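Local coordinates for hypothetical protein (Lactobacillus plantarum, PDB 2IAY) that is of unknown function but probably plays a part in amino-acid metabolism, its family having what may be a new fold, at residues Ala55-Lys60 with Gln81-Phe86; Phe43-Asp48 with Arg99-Asn104; Thr68-Thr73 with Asp109-Asp114; Lys15-Ser20 with Asn104-Asp109. One frame throughout, in Å; residues are numbered along the deposited sequence. Where two conformers were deposited one is given.

Interaction 1: Ala55-Lys60 with Gln81-Phe86; sequences AAFKLK and QRANIF. With GOL (glycerol), chain C.
N84 OD1 accepts from two backbone N-H groups, those of F86 and K87, and so fixes the turn from which I85 reaches the ring of F57. The bond from F86 N to N84 OD1 is 3.1 Å long and lies in the carbonyl plane; a side-chain oxygen accepting from the N two residues on makes this an Asx turn. I85, the middle residue of this turn, has CG1 between its backbone N and carbonyl carbon (chi1 76°), which sends its two branches to different rings. CG1 sits over a face of F86, offset toward the rim, while CG2 lies 3.5 Å from the centroid of the F57 ring and only 9° off its normal, a well-centred CH-pi contact. A83 adds a methyl from an oblique direction, its CB 3.5 Å from F57 CD1. The loop 81-86 thus closes over the beginning of strand 57-63, where A56 and F57 both face L47 in a classic beta bulge. H91 meets the F57 ring edge-to-face, and A94 of helix 92-107 also touches it. An alanine in place of F57 removes the ring and would probably open a gap beneath I85 CG2 and A83 CB, leaving H91 without its aromatic partner. On the other face of the strand, K58 NZ bonds at 3.0 Å to O2 of a glycerol, probably from the crystallisation liquor, and forms a salt bridge with E44.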
# COMPACT_ATOMS: atom_id res chain seq x y z
N ALA A 55 7.38 3.93 14.21
CA ALA A 55 6.87 2.76 13.48
C ALA A 55 7.99 1.79 13.16
O ALA A 55 9.10 2.20 12.83
CB ALA A 55 6.20 3.21 12.18
N ALA A 56 7.70 0.49 13.19
CA ALA A 56 8.65 -0.47 12.65
C ALA A 56 8.75 -0.32 11.11
O ALA A 56 9.82 -0.37 10.53
CB ALA A 56 8.22 -1.87 12.99
N PHE A 57 7.60 -0.09 10.48
CA PHE A 57 7.50 -0.01 9.04
C PHE A 57 6.41 0.98 8.67
O PHE A 57 5.59 1.33 9.50
CB PHE A 57 7.17 -1.40 8.40
CG PHE A 57 8.07 -2.50 8.84
CD1 PHE A 57 9.37 -2.58 8.34
CD2 PHE A 57 7.67 -3.43 9.77
CE1 PHE A 57 10.20 -3.56 8.76
CE2 PHE A 57 8.52 -4.45 10.16
CZ PHE A 57 9.77 -4.50 9.67
N LYS A 58 6.38 1.36 7.40
CA LYS A 58 5.23 2.05 6.83
C LYS A 58 4.83 1.38 5.55
O LYS A 58 5.67 0.87 4.78
CB LYS A 58 5.52 3.51 6.55
CG LYS A 58 5.96 4.24 7.85
CD LYS A 58 6.12 5.72 7.68
CE LYS A 58 6.09 6.47 9.05
NZ LYS A 58 5.22 7.67 8.88
N LEU A 59 3.53 1.39 5.30
CA LEU A 59 2.96 1.02 4.03
C LEU A 59 2.63 2.31 3.28
O LEU A 59 1.98 3.19 3.81
CB LEU A 59 1.66 0.27 4.29
CG LEU A 59 0.80 -0.05 3.08
CD1 LEU A 59 1.51 -0.97 2.05
CD2 LEU A 59 -0.50 -0.64 3.56
N LYS A 60 3.14 2.42 2.04
CA LYS A 60 2.86 3.54 1.18
C LYS A 60 2.27 3.07 -0.14
O LYS A 60 2.78 2.13 -0.75
CB LYS A 60 4.15 4.34 0.93
CG LYS A 60 4.76 4.90 2.19
CD LYS A 60 5.99 5.77 1.95
CE LYS A 60 5.66 7.05 1.23
N GLN A 81 13.72 3.76 3.53
CA GLN A 81 14.46 2.51 3.31
C GLN A 81 13.51 1.38 3.04
O GLN A 81 12.61 1.13 3.85
CB GLN A 81 15.26 2.11 4.54
CG GLN A 81 16.68 2.40 4.44
CD GLN A 81 17.37 2.13 5.72
OE1 GLN A 81 17.10 2.79 6.73
NE2 GLN A 81 18.24 1.13 5.72
N ARG A 82 13.70 0.65 1.94
CA ARG A 82 12.92 -0.56 1.62
C ARG A 82 13.04 -1.59 2.73
O ARG A 82 14.13 -1.85 3.26
CB ARG A 82 13.38 -1.23 0.31
CG ARG A 82 13.22 -0.44 -0.91
CD ARG A 82 12.27 -1.06 -1.86
NE ARG A 82 12.62 -2.41 -2.30
CZ ARG A 82 13.30 -2.71 -3.41
NH1 ARG A 82 13.89 -1.77 -4.21
NH2 ARG A 82 13.44 -3.99 -3.68
N ALA A 83 11.91 -2.20 3.04
CA ALA A 83 11.81 -3.21 4.06
C ALA A 83 11.10 -4.41 3.49
O ALA A 83 10.23 -4.29 2.62
CB ALA A 83 11.04 -2.68 5.27
N ASN A 84 11.42 -5.54 4.07
CA ASN A 84 10.79 -6.84 3.76
C ASN A 84 10.19 -7.34 5.05
O ASN A 84 10.90 -7.77 5.95
CB ASN A 84 11.88 -7.81 3.25
CG ASN A 84 11.34 -9.17 2.82
OD1 ASN A 84 10.36 -9.66 3.37
ND2 ASN A 84 12.04 -9.82 1.89
N ILE A 85 8.86 -7.23 5.16
CA ILE A 85 8.21 -7.62 6.40
C ILE A 85 7.83 -9.10 6.43
O ILE A 85 7.27 -9.56 7.43
CB ILE A 85 6.99 -6.66 6.70
CG1 ILE A 85 5.80 -6.96 5.84
CG2 ILE A 85 7.37 -5.18 6.57
CD1 ILE A 85 4.50 -6.25 6.33
N PHE A 86 8.03 -9.84 5.33
CA PHE A 86 7.55 -11.25 5.20
C PHE A 86 8.59 -12.34 5.38
O PHE A 86 8.25 -13.45 5.82
CB PHE A 86 6.92 -11.47 3.83
CG PHE A 86 5.74 -10.62 3.59
CD1 PHE A 86 4.51 -10.98 4.09
CD2 PHE A 86 5.85 -9.40 2.96
CE1 PHE A 86 3.45 -10.21 3.85
CE2 PHE A 86 4.78 -8.63 2.76
CZ PHE A 86 3.56 -9.02 3.22
C1 GOL C . 1.09 9.03 8.39
C2 GOL C . 1.06 7.56 8.82
O2 GOL C . 2.27 7.27 9.47
C3 GOL C . -0.17 7.27 9.66
O3 GOL C . -0.24 5.95 10.19

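Interaction 2: Phe43-Asp48 with Arg99-Asn104; sequences FERSLD and RYILAN. With GOL (glycerol), chain C.
F43 presents ring atom CE1 to I101 CG2 at 3.8 Å, with the methyl approaching obliquely. E44 points to the other face of the strand, where its OE2 receives at most a weak bond from glycerol O2. R45 returns to the helix side: its CB lies 3.8 Å from I101 CD1, so the aliphatic root of the side chain makes the contact and the charged end does not. A bend at chi2 (-70°) turns the guanidinium back along the strand until one of its faces lies over F43 CE2. There R45 NH1 donates to E44 O at 3.0 Å, the carbonyl lying close to the guanidinium plane while the donor stands above the carbonyl plane. The segments themselves meet as a strand and a helix running nearly antiparallel, at 152° with axes 10.9 Å apart: helix 92-107 packs on one face of the four-stranded antiparallel sheet, and I101, which also touches L59 of the neighbouring strand, supplies nearly all of the helix's share here. S46 faces away from the helix and holds the glycerol twice. Its N gives an almost straight bond of 2.9 Å to glycerol O3, and its OG lies 2.8 Å from glycerol O2, either hydroxyl being a possible donor. L47 swings CD2 to 3.9 Å from I101 CD1, so I101 CD1 sits between R45 CB and L47 CD2, touching both. Just beyond, the backbone N of D48 bonds to Q97 OE1 one helical turn earlier.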
# COMPACT_ATOMS: atom_id res chain seq x y z
N PHE A 43 -1.49 7.37 -0.05
CA PHE A 43 -1.95 6.76 1.19
C PHE A 43 -0.72 6.24 1.93
O PHE A 43 0.19 5.68 1.31
CB PHE A 43 -2.90 5.58 0.83
CG PHE A 43 -3.45 4.82 2.00
CD1 PHE A 43 -2.76 3.76 2.53
CD2 PHE A 43 -4.64 5.16 2.55
CE1 PHE A 43 -3.28 3.04 3.58
CE2 PHE A 43 -5.18 4.46 3.63
CZ PHE A 43 -4.47 3.41 4.12
N GLU A 44 -0.70 6.46 3.23
CA GLU A 44 0.40 5.96 4.04
C GLU A 44 -0.12 5.55 5.41
O GLU A 44 -0.91 6.26 6.02
CB GLU A 44 1.50 7.02 4.18
CG GLU A 44 2.62 6.64 5.12
CD GLU A 44 3.57 7.79 5.32
OE1 GLU A 44 4.15 8.24 4.31
OE2 GLU A 44 3.71 8.20 6.48
N ARG A 45 0.37 4.43 5.90
CA ARG A 45 0.08 3.98 7.27
C ARG A 45 1.30 3.43 7.96
O ARG A 45 2.06 2.69 7.37
CB ARG A 45 -1.00 2.90 7.31
CG ARG A 45 -2.41 3.37 6.96
CD ARG A 45 -3.00 4.27 8.03
NE ARG A 45 -4.36 4.67 7.70
CZ ARG A 45 -4.71 5.73 6.98
NH1 ARG A 45 -3.82 6.53 6.43
NH2 ARG A 45 -6.01 5.98 6.79
N SER A 46 1.46 3.80 9.22
CA SER A 46 2.41 3.17 10.11
C SER A 46 2.02 1.74 10.41
O SER A 46 0.85 1.40 10.47
CB SER A 46 2.47 3.93 11.40
OG SER A 46 3.07 5.16 11.13
N LEU A 47 3.01 0.89 10.57
CA LEU A 47 2.86 -0.48 11.00
C LEU A 47 3.70 -0.74 12.24
O LEU A 47 4.91 -0.45 12.30
CB LEU A 47 3.29 -1.45 9.91
CG LEU A 47 2.62 -1.30 8.54
CD1 LEU A 47 3.27 -2.25 7.54
CD2 LEU A 47 1.09 -1.50 8.61
N ASP A 48 3.04 -1.34 13.24
CA ASP A 48 3.71 -1.88 14.44
C ASP A 48 4.67 -0.90 15.12
O ASP A 48 5.83 -1.21 15.31
CB ASP A 48 4.42 -3.21 14.08
CG ASP A 48 4.85 -4.02 15.30
OD1 ASP A 48 4.33 -3.75 16.40
OD2 ASP A 48 5.71 -4.90 15.13
N ARG A 99 -2.21 -6.63 6.22
CA ARG A 99 -3.31 -7.37 5.61
C ARG A 99 -4.68 -6.81 5.95
O ARG A 99 -5.59 -6.79 5.12
CB ARG A 99 -3.23 -8.84 5.98
CG ARG A 99 -2.08 -9.62 5.33
CD ARG A 99 -2.15 -9.66 3.81
NE ARG A 99 -1.23 -10.71 3.34
CZ ARG A 99 -0.18 -10.58 2.55
NH1 ARG A 99 0.04 -9.46 1.90
NH2 ARG A 99 0.67 -11.60 2.42
N TYR A 100 -4.85 -6.34 7.18
CA TYR A 100 -6.08 -5.71 7.61
C TYR A 100 -6.38 -4.46 6.78
O TYR A 100 -7.50 -4.26 6.34
CB TYR A 100 -5.96 -5.39 9.13
CG TYR A 100 -7.24 -4.84 9.73
CD1 TYR A 100 -7.55 -3.51 9.67
CD2 TYR A 100 -8.16 -5.71 10.30
CE1 TYR A 100 -8.78 -3.04 10.20
CE2 TYR A 100 -9.33 -5.27 10.85
CZ TYR A 100 -9.64 -3.95 10.79
OH TYR A 100 -10.82 -3.54 11.32
N ILE A 101 -5.37 -3.61 6.61
CA ILE A 101 -5.51 -2.41 5.83
C ILE A 101 -5.90 -2.75 4.40
O ILE A 101 -6.83 -2.17 3.81
CB ILE A 101 -4.20 -1.56 5.89
CG1 ILE A 101 -3.96 -1.02 7.30
CG2 ILE A 101 -4.25 -0.43 4.86
CD1 ILE A 101 -2.51 -0.60 7.56
N LEU A 102 -5.15 -3.67 3.79
CA LEU A 102 -5.40 -4.02 2.39
C LEU A 102 -6.70 -4.77 2.18
O LEU A 102 -7.28 -4.68 1.12
CB LEU A 102 -4.22 -4.77 1.80
CG LEU A 102 -2.89 -4.00 1.78
CD1 LEU A 102 -1.79 -4.82 1.11
CD2 LEU A 102 -3.06 -2.66 1.08
N ALA A 103 -7.19 -5.47 3.20
CA ALA A 103 -8.45 -6.16 3.07
C ALA A 103 -9.57 -5.17 2.79
O ALA A 103 -10.48 -5.45 2.06
CB ALA A 103 -8.77 -6.93 4.37
N ASN A 104 -9.50 -3.98 3.38
CA ASN A 104 -10.48 -2.95 3.10
C ASN A 104 -10.43 -2.50 1.61
O ASN A 104 -11.46 -2.20 1.04
CB ASN A 104 -10.30 -1.73 4.00
CG ASN A 104 -10.67 -1.96 5.42
OD1 ASN A 104 -11.57 -2.75 5.71
ND2 ASN A 104 -10.06 -1.20 6.32
C1 GOL C . 1.09 9.03 8.39
C2 GOL C . 1.06 7.56 8.82
O2 GOL C . 2.27 7.27 9.47
C3 GOL C . -0.17 7.27 9.66
O3 GOL C . -0.24 5.95 10.19

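Interaction 3: Thr68-Thr73 with Asp109-Asp114; sequences TGFKMT and DILTTD
This is a buried, wholly apolar contact between the two sheets of the protein, joining outer strand 70-76 of the four-stranded sheet to outer strand 111-113 of the three-stranded one. The backbones stand well apart, the nearest pair of CA atoms, those of F70 and L111, being 10.1 Å from each other, and no hydrogen bond passes between the segments. Side chains span the distance instead. L111 divides its two methyls: CD2 lies 3.8 Å from F70 CE2, and CD1 lies 4.3 Å from the selenium of M72, present in the crystal as selenomethionine. The methyl CD2 sits 4.2 Å from the centroid of the F70 ring and 30° off its normal, an off-centre CH-pi contact. The side chain of F70 crosses that of L111 at about a right angle. L102 and F105 of helix 92-107, with Y17 and M61 from the two sheets, also touch L111. With only methyls, selenium and ring carbons meeting across a buried surface of 103 Å², the contact probably depends mainly on dispersion and the exclusion of water, the off-centre CH-pi contact adding only a mild directional preference.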
# COMPACT_ATOMS: atom_id res chain seq x y z
N THR A 68 -4.96 4.38 -13.65
CA THR A 68 -4.66 3.18 -14.41
C THR A 68 -3.37 2.48 -13.95
O THR A 68 -3.08 1.41 -14.47
CB THR A 68 -4.48 3.52 -15.89
OG1 THR A 68 -3.47 4.52 -15.97
CG2 THR A 68 -5.78 3.97 -16.52
N GLY A 69 -2.65 3.03 -12.98
CA GLY A 69 -1.47 2.35 -12.48
C GLY A 69 -1.19 2.77 -11.06
O GLY A 69 -1.72 3.77 -10.60
N PHE A 70 -0.40 1.96 -10.34
CA PHE A 70 -0.10 2.25 -8.95
C PHE A 70 1.31 1.84 -8.60
O PHE A 70 2.02 1.18 -9.36
CB PHE A 70 -1.13 1.65 -7.96
CG PHE A 70 -0.98 0.18 -7.60
CD1 PHE A 70 -1.07 -0.84 -8.54
CD2 PHE A 70 -0.89 -0.20 -6.27
CE1 PHE A 70 -1.01 -2.17 -8.16
CE2 PHE A 70 -0.83 -1.52 -5.90
CZ PHE A 70 -0.90 -2.51 -6.84
N LYS A 71 1.71 2.27 -7.41
CA LYS A 71 2.92 1.92 -6.74
C LYS A 71 2.57 1.58 -5.30
O LYS A 71 1.71 2.21 -4.71
CB LYS A 71 3.92 3.08 -6.72
CG LYS A 71 4.32 3.56 -8.07
CD LYS A 71 5.00 4.92 -8.00
CE LYS A 71 5.47 5.39 -9.36
NZ LYS A 71 6.28 6.66 -9.30
N MSE A 72 3.25 0.59 -4.72
CA MSE A 72 3.02 0.24 -3.34
C MSE A 72 4.29 -0.36 -2.77
O MSE A 72 4.93 -1.18 -3.42
CB MSE A 72 1.85 -0.70 -3.20
CG MSE A 72 1.48 -1.02 -1.75
SE MSE A 72 -0.15 -2.10 -1.64
CE MSE A 72 0.56 -3.67 -2.44
N THR A 73 4.67 0.07 -1.59
CA THR A 73 5.92 -0.34 -0.96
C THR A 73 5.79 -0.44 0.55
O THR A 73 4.96 0.20 1.15
CB THR A 73 7.06 0.67 -1.28
OG1 THR A 73 6.66 1.99 -0.91
CG2 THR A 73 7.44 0.65 -2.78
N ASP A 109 -13.10 -2.55 -3.97
CA ASP A 109 -12.79 -2.47 -5.41
C ASP A 109 -11.64 -1.52 -5.72
O ASP A 109 -11.68 -0.81 -6.71
CB ASP A 109 -14.04 -2.15 -6.26
CG ASP A 109 -13.82 -2.23 -7.77
OD1 ASP A 109 -13.13 -3.15 -8.23
OD2 ASP A 109 -14.35 -1.38 -8.53
N ILE A 110 -10.60 -1.56 -4.88
CA ILE A 110 -9.37 -0.85 -5.15
C ILE A 110 -8.28 -1.80 -5.62
O ILE A 110 -7.61 -1.52 -6.63
CB ILE A 110 -8.92 0.02 -3.95
CG1 ILE A 110 -9.99 1.12 -3.66
CG2 ILE A 110 -7.52 0.60 -4.18
CD1 ILE A 110 -9.84 1.81 -2.32
N LEU A 111 -8.10 -2.90 -4.89
CA LEU A 111 -7.11 -3.94 -5.22
C LEU A 111 -7.80 -5.29 -5.30
O LEU A 111 -8.80 -5.52 -4.62
CB LEU A 111 -6.03 -4.03 -4.14
CG LEU A 111 -5.16 -2.79 -3.92
CD1 LEU A 111 -4.17 -3.06 -2.76
CD2 LEU A 111 -4.41 -2.40 -5.21
N THR A 112 -7.19 -6.19 -6.06
CA THR A 112 -7.49 -7.63 -5.99
C THR A 112 -6.19 -8.39 -5.78
O THR A 112 -5.11 -7.83 -5.90
CB THR A 112 -8.20 -8.13 -7.22
OG1 THR A 112 -7.34 -7.96 -8.35
CG2 THR A 112 -9.53 -7.43 -7.41
N THR A 113 -6.29 -9.66 -5.45
CA THR A 113 -5.12 -10.53 -5.45
C THR A 113 -5.52 -11.87 -6.07
O THR A 113 -6.69 -12.11 -6.36
CB THR A 113 -4.48 -10.63 -4.02
OG1 THR A 113 -3.26 -11.36 -4.04
CG2 THR A 113 -5.41 -11.26 -3.03
N ASP A 114 -4.55 -12.73 -6.33
CA ASP A 114 -4.88 -14.00 -7.01
C ASP A 114 -5.65 -14.94 -6.08
O ASP A 114 -5.42 -14.95 -4.86
CB ASP A 114 -3.62 -14.69 -7.50
CG ASP A 114 -2.88 -13.90 -8.55
OD1 ASP A 114 -3.39 -12.89 -9.13
OD2 ASP A 114 -1.75 -14.34 -8.88
OXT ASP A 114 -6.53 -15.71 -6.53

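Interaction 4: Lys15-Ser20 with Asn104-Asp109; sequences KTYTLS and NFIERD
Y17 meets I106 at the edge of its ring: methyl CD1 of I106 approaches CE2 of Y17 at 4.2 Å, near the ring plane, and the two side chains cross at about a right angle. It is a light touch, with 26 Å² of I106 buried by the strand segment. Y17 OH also has a weak hydrogen bond with R99 NH1, about two turns earlier in the helix. The strong link lies at the other end of the segments, where the backbones come closest, S20 CA being 6.1 Å from D109 CA. S20 OG donates to D109 OD1 at 2.7 Å. The hydroxyl reaches there by standing anti to the S20 backbone N (chi1 171°), and it meets the carboxylate from above its plane, 43° out of it. The second oxygen, D109 OD2, accepts from T22 OG1 and pairs with K24 in a salt bridge; S20 OG also bonds to T22, so the acid gathers the chain just past strand 17-19. A lysine neighbour would probably favour the charged form of this carboxylate. Replacing D109 by an alanine removes both oxygens and would probably leave K24 without its counter-charge and S20 OG with only T22 as its partner among the groups described here. R108 leaves helical geometry and D109 takes a left-handed backbone conformation (phi 63°), where the chain passes from helix 92-107 to strand 111-113, which pairs antiparallel with 17-19 in the three-stranded sheet.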
# COMPACT_ATOMS: atom_id res chain seq x y z
N LYS A 15 2.01 -12.97 -2.15
CA LYS A 15 0.85 -12.48 -2.88
C LYS A 15 1.25 -11.31 -3.76
O LYS A 15 2.10 -10.54 -3.38
CB LYS A 15 -0.21 -11.93 -1.88
CG LYS A 15 -0.75 -12.99 -1.01
CD LYS A 15 -1.89 -12.51 -0.18
CE LYS A 15 -2.11 -13.63 0.83
NZ LYS A 15 -3.41 -13.71 1.42
N THR A 16 0.56 -11.16 -4.88
CA THR A 16 0.65 -10.00 -5.75
C THR A 16 -0.69 -9.26 -5.68
O THR A 16 -1.75 -9.92 -5.72
CB THR A 16 1.02 -10.46 -7.19
OG1 THR A 16 2.35 -10.95 -7.20
CG2 THR A 16 0.97 -9.35 -8.19
N TYR A 17 -0.66 -7.94 -5.64
CA TYR A 17 -1.87 -7.14 -5.64
C TYR A 17 -1.99 -6.48 -7.00
O TYR A 17 -1.01 -6.02 -7.58
CB TYR A 17 -1.82 -6.08 -4.52
CG TYR A 17 -1.96 -6.70 -3.18
CD1 TYR A 17 -0.85 -7.13 -2.47
CD2 TYR A 17 -3.21 -6.90 -2.61
CE1 TYR A 17 -0.98 -7.73 -1.25
CE2 TYR A 17 -3.33 -7.49 -1.38
CZ TYR A 17 -2.20 -7.93 -0.72
OH TYR A 17 -2.30 -8.54 0.51
N THR A 18 -3.23 -6.44 -7.50
CA THR A 18 -3.56 -5.83 -8.77
C THR A 18 -4.50 -4.68 -8.57
O THR A 18 -5.46 -4.75 -7.82
CB THR A 18 -4.24 -6.89 -9.64
OG1 THR A 18 -3.33 -7.96 -9.86
CG2 THR A 18 -4.67 -6.34 -11.01
N LEU A 19 -4.26 -3.58 -9.27
CA LEU A 19 -5.15 -2.43 -9.22
C LEU A 19 -6.44 -2.78 -9.96
O LEU A 19 -6.40 -3.25 -11.06
CB LEU A 19 -4.46 -1.23 -9.85
CG LEU A 19 -5.23 0.11 -9.81
CD1 LEU A 19 -5.37 0.64 -8.38
CD2 LEU A 19 -4.58 1.14 -10.70
N SER A 20 -7.57 -2.50 -9.35
CA SER A 20 -8.83 -2.76 -10.01
C SER A 20 -8.95 -1.92 -11.26
O SER A 20 -8.75 -0.72 -11.22
CB SER A 20 -10.01 -2.47 -9.12
OG SER A 20 -11.17 -2.54 -9.93
N ASN A 104 -9.50 -3.98 3.38
CA ASN A 104 -10.48 -2.95 3.10
C ASN A 104 -10.43 -2.50 1.61
O ASN A 104 -11.46 -2.20 1.04
CB ASN A 104 -10.30 -1.73 4.00
CG ASN A 104 -10.67 -1.96 5.42
OD1 ASN A 104 -11.57 -2.75 5.71
ND2 ASN A 104 -10.06 -1.20 6.32
N PHE A 105 -9.22 -2.44 1.06
CA PHE A 105 -9.06 -2.08 -0.33
C PHE A 105 -9.62 -3.17 -1.25
O PHE A 105 -10.19 -2.86 -2.29
CB PHE A 105 -7.59 -1.81 -0.65
CG PHE A 105 -6.95 -0.61 0.02
CD1 PHE A 105 -7.62 0.24 0.88
CD2 PHE A 105 -5.62 -0.37 -0.23
CE1 PHE A 105 -6.94 1.29 1.48
CE2 PHE A 105 -4.96 0.71 0.35
CZ PHE A 105 -5.62 1.51 1.25
N ILE A 106 -9.47 -4.43 -0.83
CA ILE A 106 -10.06 -5.56 -1.60
C ILE A 106 -11.59 -5.49 -1.55
O ILE A 106 -12.26 -5.62 -2.56
CB ILE A 106 -9.56 -6.89 -1.06
CG1 ILE A 106 -8.08 -7.02 -1.38
CG2 ILE A 106 -10.36 -8.03 -1.72
CD1 ILE A 106 -7.40 -8.21 -0.74
N GLU A 107 -12.15 -5.20 -0.40
CA GLU A 107 -13.61 -5.13 -0.24
C GLU A 107 -14.28 -3.95 -0.94
O GLU A 107 -15.47 -4.00 -1.23
CB GLU A 107 -13.94 -5.11 1.24
CG GLU A 107 -13.64 -6.48 1.91
CD GLU A 107 -14.15 -7.70 1.12
OE1 GLU A 107 -15.36 -7.74 0.80
OE2 GLU A 107 -13.34 -8.61 0.81
N ARG A 108 -13.50 -2.93 -1.26
CA ARG A 108 -14.02 -1.71 -1.86
C ARG A 108 -13.54 -1.48 -3.29
O ARG A 108 -13.58 -0.39 -3.80
CB ARG A 108 -13.75 -0.51 -0.95
CG ARG A 108 -14.27 -0.71 0.48
CD ARG A 108 -15.77 -0.53 0.61
NE ARG A 108 -16.11 0.88 0.48
CZ ARG A 108 -16.69 1.45 -0.58
NH1 ARG A 108 -17.15 0.75 -1.63
NH2 ARG A 108 -16.86 2.75 -0.57
N ASP A 109 -13.10 -2.55 -3.97
CA ASP A 109 -12.79 -2.47 -5.41
C ASP A 109 -11.64 -1.52 -5.72
O ASP A 109 -11.68 -0.81 -6.71
CB ASP A 109 -14.04 -2.15 -6.26
CG ASP A 109 -13.82 -2.23 -7.77
OD1 ASP A 109 -13.13 -3.15 -8.23
OD2 ASP A 109 -14.35 -1.38 -8.53

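How the interactions relate
Along the chain the segments run 15-20, 43-48, 55-60, 68-73, 81-86, 99-104, 104-109 and 109-114, so interaction 4 ties the early strand 17-19 to the end of helix 92-107. That helix is used by interactions 2 and 4, which share N104 and have centres 12 Å apart. Interactions 3 and 4 are the closest pair by centres, at 5 Å, sharing D109. Interactions 1 and 2, 11 Å apart, lie on the paired strands 57-63 and 41-47 of the four-stranded sheet. Interaction 1 is farthest from interaction 4, about 19 Å between centres, across the chain's middle. L102 packs on M72 and L111, joining interactions 2 and 3, so helix 92-107 packs against both sheets.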